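Local atomic coordinates of thrombospondin related anonymous protein (Plasmodium falciparum, PDB entry 4F1J), a protein that probably mediates adhesion of the malaria parasite at its surface membrane, here represented by its magnesium-binding von Willebrand factor A domain. Residues D6-I20 with N110-G124. Numbering follows the deposited sequence.
Sequences DEVDLYLLMDCSGSI and NRENANQLVVILTDG. With MG (magnesium ion), chain C; EDO (1,2-ethanediol), chain J.
S17, S19 and D123 bind one magnesium ion at the C-terminal ends of two parallel strands, D123 through OD1 at 2.1 Å, and three waters complete six ligands. This is the MIDAS arrangement of von Willebrand factor A domains; S17 and S19 come from the DxSxS sequence (D15 to S19) that begins at the end of strand 8-15. The other carboxylate oxygen, D123 OD2, takes the hydroxyl of S19 on its syn lone pair (S19 OG to D123 OD2 2.6 Å). D15 stays one shell out: its OD1 accepts both N and OG of S17, the former making an Asx turn, while its OD2 receives T122 OG1 on the anti lone pair at 2.7 Å and a metal-bound water, so D15 probably helps to hold the ligands in place.

At the far end the buried carboxylate of D9 is gripped by four N-H groups. R111 forms a salt bridge with it side-on, NE at 2.8 Å from D9 OD1 and NH2 reaching the same oxygen from the same face of the carboxylate, whereas D9 OD2 takes R111 N and, nearly straight at 168°, Q116 NE2. With its chain bent at chi2 (-69°), Q116 also offers OE1 to Y11 OH (2.8 Å) at the edge of the tyrosine ring. CG of E7 lies over one face of the guanidinium, and E7 OE1 accepts N113 ND2.

Between these ends seven parallel bridges run from V8-N115 to M14-L121. L10 lies alongside L117 (L10 CD1 to L117 CD2 3.9 Å). On the opposite face L13 CD1 meets V118 CG1. Strand 47-54 flanks 8-15 on its other edge; helix 94-106 packs on Y11 and L13 on one face of the central sheet, and helix 22-38 on L12 and M14 on the other, as in a Rossmann-like fold.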
loop_
_atom_site.group_PDB
_atom_site.type_symbol
_atom_site.label_atom_id
_atom_site.label_comp_id
_atom_site.label_asym_id
_atom_site.label_seq_id
_atom_site.Cartn_x
_atom_site.Cartn_y
_atom_site.Cartn_z
ATOM N N ASP A 6 2.303 -9.256 -13.513
ATOM C CA ASP A 6 2.214 -10.669 -13.138
ATOM C C ASP A 6 0.842 -10.938 -12.495
ATOM O O ASP A 6 0.028 -10.018 -12.328
ATOM C CB ASP A 6 3.334 -11.061 -12.166
ATOM C CG ASP A 6 3.718 -12.548 -12.257
ATOM O OD1 ASP A 6 2.909 -13.373 -12.747
ATOM O OD2 ASP A 6 4.863 -12.877 -11.863
ATOM N N GLU A 7 0.578 -12.208 -12.183
ATOM C CA GLU A 7 -0.636 -12.612 -11.481
ATOM C C GLU A 7 -0.457 -12.276 -9.985
ATOM O O GLU A 7 0.124 -13.048 -9.227
ATOM C CB GLU A 7 -0.928 -14.115 -11.656
ATOM C CG GLU A 7 -2.358 -14.473 -11.271
ATOM C CD GLU A 7 -2.731 -15.956 -11.414
ATOM O OE1 GLU A 7 -1.908 -16.760 -11.913
ATOM O OE2 GLU A 7 -3.863 -16.309 -10.996
ATOM N N VAL A 8 -0.959 -11.109 -9.588
ATOM C CA VAL A 8 -0.766 -10.569 -8.236
ATOM C C VAL A 8 -2.057 -9.882 -7.777
ATOM O O VAL A 8 -2.639 -9.096 -8.528
ATOM C CB VAL A 8 0.350 -9.487 -8.179
ATOM C CG1 VAL A 8 0.577 -8.997 -6.723
ATOM C CG2 VAL A 8 1.704 -9.980 -8.767
ATOM N N ASP A 9 -2.515 -10.232 -6.578
ATOM C CA ASP A 9 -3.565 -9.487 -5.883
ATOM C C ASP A 9 -2.790 -8.467 -5.056
ATOM O O ASP A 9 -1.973 -8.840 -4.191
ATOM C CB ASP A 9 -4.449 -10.385 -5.009
ATOM C CG ASP A 9 -5.285 -11.360 -5.818
ATOM O OD1 ASP A 9 -5.644 -11.029 -6.983
ATOM O OD2 ASP A 9 -5.656 -12.421 -5.256
ATOM N N LEU A 10 -2.997 -7.182 -5.359
ATOM C CA LEU A 10 -2.179 -6.117 -4.758
ATOM C C LEU A 10 -3.091 -5.256 -3.894
ATOM O O LEU A 10 -4.061 -4.690 -4.380
ATOM C CB LEU A 10 -1.473 -5.282 -5.839
ATOM C CG LEU A 10 -0.376 -4.316 -5.406
ATOM C CD1 LEU A 10 0.504 -3.896 -6.584
ATOM C CD2 LEU A 10 -1.000 -3.064 -4.713
ATOM N N TYR A 11 -2.792 -5.238 -2.603
ATOM C CA TYR A 11 -3.576 -4.560 -1.594
ATOM C C TYR A 11 -2.867 -3.262 -1.218
ATOM O O TYR A 11 -1.898 -3.229 -0.412
ATOM C CB TYR A 11 -3.785 -5.414 -0.327
ATOM C CG TYR A 11 -4.358 -6.780 -0.581
ATOM C CD1 TYR A 11 -3.540 -7.842 -0.969
ATOM C CD2 TYR A 11 -5.698 -7.015 -0.485
ATOM C CE1 TYR A 11 -4.076 -9.096 -1.234
ATOM C CE2 TYR A 11 -6.238 -8.257 -0.732
ATOM C CZ TYR A 11 -5.422 -9.305 -1.095
ATOM O OH TYR A 11 -6.003 -10.539 -1.378
ATOM N N LEU A 12 -3.370 -2.187 -1.807
ATOM C CA LEU A 12 -2.871 -0.838 -1.530
ATOM C C LEU A 12 -3.522 -0.283 -0.241
ATOM O O LEU A 12 -4.751 -0.116 -0.177
ATOM C CB LEU A 12 -3.145 0.078 -2.738
ATOM C CG LEU A 12 -2.733 1.541 -2.556
ATOM C CD1 LEU A 12 -1.234 1.689 -2.316
ATOM C CD2 LEU A 12 -3.218 2.353 -3.812
ATOM N N LEU A 13 -2.702 0.005 0.784
ATOM C CA LEU A 13 -3.201 0.518 2.055
ATOM C C LEU A 13 -2.641 1.921 2.190
ATOM O O LEU A 13 -1.429 2.106 2.354
ATOM C CB LEU A 13 -2.747 -0.347 3.258
ATOM C CG LEU A 13 -2.852 -1.863 3.148
ATOM C CD1 LEU A 13 -2.631 -2.540 4.493
ATOM C CD2 LEU A 13 -4.119 -2.380 2.509
ATOM N N MET A 14 -3.533 2.909 2.109
ATOM C CA MET A 14 -3.106 4.310 1.995
ATOM C C MET A 14 -3.439 5.072 3.281
ATOM O O MET A 14 -4.594 5.295 3.592
ATOM C CB MET A 14 -3.790 4.939 0.786
ATOM C CG MET A 14 -3.418 6.366 0.549
ATOM S SD MET A 14 -4.219 6.956 -0.953
ATOM C CE MET A 14 -3.408 8.557 -1.183
ATOM N N ASP A 15 -2.396 5.409 4.031
ATOM C CA ASP A 15 -2.478 6.203 5.251
ATOM C C ASP A 15 -3.141 7.536 4.904
ATOM O O ASP A 15 -2.715 8.207 3.956
ATOM C CB ASP A 15 -1.050 6.368 5.740
ATOM C CG ASP A 15 -0.884 7.246 6.985
ATOM O OD1 ASP A 15 -1.675 8.175 7.245
ATOM O OD2 ASP A 15 0.153 7.009 7.633
ATOM N N CYS A 16 -4.193 7.905 5.639
ATOM C CA CYS A 16 -4.886 9.202 5.409
ATOM C C CYS A 16 -4.943 10.043 6.700
ATOM O O CYS A 16 -5.825 10.887 6.878
ATOM C CB CYS A 16 -6.281 8.982 4.818
ATOM S SG CYS A 16 -7.424 8.055 5.851
ATOM N N SER A 17 -3.935 9.837 7.535
ATOM C CA SER A 17 -3.838 10.456 8.867
ATOM C C SER A 17 -3.729 11.984 8.779
ATOM O O SER A 17 -3.238 12.544 7.785
ATOM C CB SER A 17 -2.636 9.920 9.640
ATOM O OG SER A 17 -1.401 10.137 8.985
ATOM N N GLY A 18 -4.168 12.646 9.851
ATOM C CA GLY A 18 -4.175 14.130 9.885
ATOM C C GLY A 18 -2.813 14.789 9.713
ATOM O O GLY A 18 -2.712 15.901 9.161
ATOM N N SER A 19 -1.756 14.094 10.115
ATOM C CA SER A 19 -0.378 14.578 9.998
ATOM C C SER A 19 0.021 14.979 8.586
ATOM O O SER A 19 0.920 15.812 8.384
ATOM C CB SER A 19 0.571 13.484 10.444
ATOM O OG SER A 19 0.408 12.369 9.594
ATOM N N ILE A 20 -0.644 14.373 7.614
ATOM C CA ILE A 20 -0.358 14.603 6.196
ATOM C C ILE A 20 -0.473 16.066 5.775
ATOM O O ILE A 20 0.345 16.551 5.000
ATOM C CB ILE A 20 -1.275 13.738 5.310
ATOM C CG1 ILE A 20 -0.876 12.257 5.469
ATOM C CG2 ILE A 20 -1.207 14.188 3.815
ATOM C CD1 ILE A 20 -1.790 11.260 4.712
ATOM N N ASN A 110 -9.305 -13.728 -2.236
ATOM C CA ASN A 110 -8.146 -13.622 -3.100
ATOM C C ASN A 110 -8.098 -14.773 -4.112
ATOM O O ASN A 110 -8.661 -15.855 -3.841
ATOM C CB ASN A 110 -6.868 -13.632 -2.248
ATOM C CG ASN A 110 -6.665 -14.938 -1.546
ATOM O OD1 ASN A 110 -7.485 -15.314 -0.703
ATOM N ND2 ASN A 110 -5.615 -15.669 -1.908
ATOM N N ARG A 111 -7.433 -14.540 -5.248
ATOM C CA ARG A 111 -7.030 -15.629 -6.138
ATOM C C ARG A 111 -5.952 -16.465 -5.449
ATOM O O ARG A 111 -4.877 -15.968 -5.133
ATOM C CB ARG A 111 -6.510 -15.090 -7.476
ATOM C CG ARG A 111 -7.558 -14.415 -8.309
ATOM C CD ARG A 111 -6.934 -13.799 -9.554
ATOM N NE ARG A 111 -6.050 -12.698 -9.223
ATOM C CZ ARG A 111 -5.222 -12.100 -10.067
ATOM N NH1 ARG A 111 -5.164 -12.459 -11.366
ATOM N NH2 ARG A 111 -4.470 -11.127 -9.626
ATOM N N GLU A 112 -6.254 -17.738 -5.186
ATOM C CA GLU A 112 -5.289 -18.646 -4.592
ATOM C C GLU A 112 -4.062 -18.782 -5.475
ATOM O O GLU A 112 -2.962 -18.994 -4.974
ATOM C CB GLU A 112 -5.912 -20.033 -4.410
ATOM C CG GLU A 112 -6.962 -20.119 -3.367
ATOM C CD GLU A 112 -7.504 -21.548 -3.255
ATOM O OE1 GLU A 112 -7.797 -22.120 -4.320
ATOM O OE2 GLU A 112 -7.604 -22.092 -2.133
ATOM N N ASN A 113 -4.242 -18.630 -6.778
ATOM C CA ASN A 113 -3.168 -18.798 -7.742
ATOM C C ASN A 113 -2.261 -17.565 -7.814
ATOM O O ASN A 113 -1.163 -17.669 -8.339
ATOM C CB ASN A 113 -3.755 -19.117 -9.142
ATOM C CG ASN A 113 -2.771 -19.866 -10.054
ATOM O OD1 ASN A 113 -2.463 -21.036 -9.804
ATOM N ND2 ASN A 113 -2.308 -19.209 -11.133
ATOM N N ALA A 114 -2.720 -16.413 -7.292
ATOM C CA ALA A 114 -1.991 -15.153 -7.394
ATOM C C ALA A 114 -1.036 -14.930 -6.234
ATOM O O ALA A 114 -1.339 -15.318 -5.091
ATOM C CB ALA A 114 -2.986 -13.994 -7.463
ATOM N N ASN A 115 0.104 -14.298 -6.526
ATOM C CA ASN A 115 0.977 -13.741 -5.511
ATOM C C ASN A 115 0.147 -12.714 -4.729
ATOM O O ASN A 115 -0.724 -12.068 -5.302
ATOM C CB ASN A 115 2.185 -13.023 -6.121
ATOM C CG ASN A 115 3.157 -13.962 -6.815
ATOM O OD1 ASN A 115 3.528 -14.991 -6.264
ATOM N ND2 ASN A 115 3.592 -13.590 -8.033
ATOM N N GLN A 116 0.367 -12.640 -3.423
ATOM C CA GLN A 116 -0.353 -11.692 -2.570
ATOM C C GLN A 116 0.641 -10.656 -2.069
ATOM O O GLN A 116 1.639 -11.008 -1.426
ATOM C CB GLN A 116 -1.008 -12.412 -1.391
ATOM C CG GLN A 116 -1.936 -13.556 -1.794
ATOM C CD GLN A 116 -3.175 -13.055 -2.481
ATOM O OE1 GLN A 116 -3.844 -12.185 -1.952
ATOM N NE2 GLN A 116 -3.503 -13.598 -3.665
ATOM N N LEU A 117 0.373 -9.389 -2.393
ATOM C CA LEU A 117 1.276 -8.270 -2.104
ATOM C C LEU A 117 0.499 -7.143 -1.443
ATOM O O LEU A 117 -0.503 -6.683 -1.977
ATOM C CB LEU A 117 1.920 -7.737 -3.392
ATOM C CG LEU A 117 2.737 -6.451 -3.311
ATOM C CD1 LEU A 117 3.970 -6.585 -2.359
ATOM C CD2 LEU A 117 3.161 -6.011 -4.730
ATOM N N VAL A 118 1.004 -6.669 -0.311
ATOM C CA VAL A 118 0.485 -5.487 0.352
ATOM C C VAL A 118 1.470 -4.348 0.087
ATOM O O VAL A 118 2.684 -4.510 0.245
ATOM C CB VAL A 118 0.332 -5.716 1.894
ATOM C CG1 VAL A 118 0.085 -4.383 2.647
ATOM C CG2 VAL A 118 -0.790 -6.660 2.216
ATOM N N VAL A 119 0.959 -3.195 -0.340
ATOM C CA VAL A 119 1.792 -2.003 -0.469
ATOM C C VAL A 119 1.199 -0.901 0.380
ATOM O O VAL A 119 0.031 -0.505 0.178
ATOM C CB VAL A 119 1.907 -1.527 -1.901
ATOM C CG1 VAL A 119 2.757 -0.269 -1.944
ATOM C CG2 VAL A 119 2.546 -2.629 -2.761
ATOM N N ILE A 120 1.986 -0.475 1.372
ATOM C CA ILE A 120 1.581 0.545 2.339
ATOM C C ILE A 120 2.222 1.890 1.940
ATOM O O ILE A 120 3.432 1.966 1.756
ATOM C CB ILE A 120 2.031 0.162 3.768
ATOM C CG1 ILE A 120 1.258 -1.045 4.298
ATOM C CG2 ILE A 120 1.850 1.358 4.693
ATOM C CD1 ILE A 120 2.055 -1.923 5.319
ATOM N N LEU A 121 1.414 2.942 1.827
ATOM C CA LEU A 121 1.899 4.320 1.721
ATOM C C LEU A 121 1.647 4.987 3.081
ATOM O O LEU A 121 0.516 5.030 3.545
ATOM C CB LEU A 121 1.175 5.076 0.609
ATOM C CG LEU A 121 1.100 4.446 -0.787
ATOM C CD1 LEU A 121 0.380 5.422 -1.744
ATOM C CD2 LEU A 121 2.465 4.025 -1.273
ATOM N N THR A 122 2.705 5.428 3.769
ATOM C CA THR A 122 2.499 5.957 5.130
ATOM C C THR A 122 3.417 7.116 5.433
ATOM O O THR A 122 4.523 7.168 4.946
ATOM C CB THR A 122 2.663 4.836 6.192
ATOM O OG1 THR A 122 2.191 5.284 7.489
ATOM C CG2 THR A 122 4.108 4.330 6.263
ATOM N N ASP A 123 2.955 8.025 6.288
ATOM C CA ASP A 123 3.798 9.140 6.757
ATOM C C ASP A 123 4.052 9.081 8.269
ATOM O O ASP A 123 4.462 10.081 8.868
ATOM C CB ASP A 123 3.148 10.471 6.392
ATOM C CG ASP A 123 2.138 10.957 7.413
ATOM O OD1 ASP A 123 1.436 10.124 8.070
ATOM O OD2 ASP A 123 2.004 12.193 7.502
ATOM N N GLY A 124 3.785 7.931 8.874
ATOM C CA GLY A 124 3.890 7.801 10.326
ATOM C C GLY A 124 4.217 6.406 10.798
ATOM O O GLY A 124 4.542 5.506 10.016
HETATM MG MG MG C . 0.576 10.316 9.928
HETATM C C1 EDO J . 1.064 8.822 3.277
HETATM O O1 EDO J . 0.380 8.923 4.530
HETATM C C2 EDO J . 0.116 9.164 2.131
HETATM O O2 EDO J . -0.958 8.240 2.022
HETATM O O HOH W 1 -6.040 -14.790 -12.970
HETATM O O HOH W 2 0.719 -17.035 -10.016
HETATM O O HOH W 3 0.602 8.178 9.933
HETATM O O HOH W 4 2.374 10.712 10.785
HETATM O O HOH W 5 -0.136 10.498 11.766
#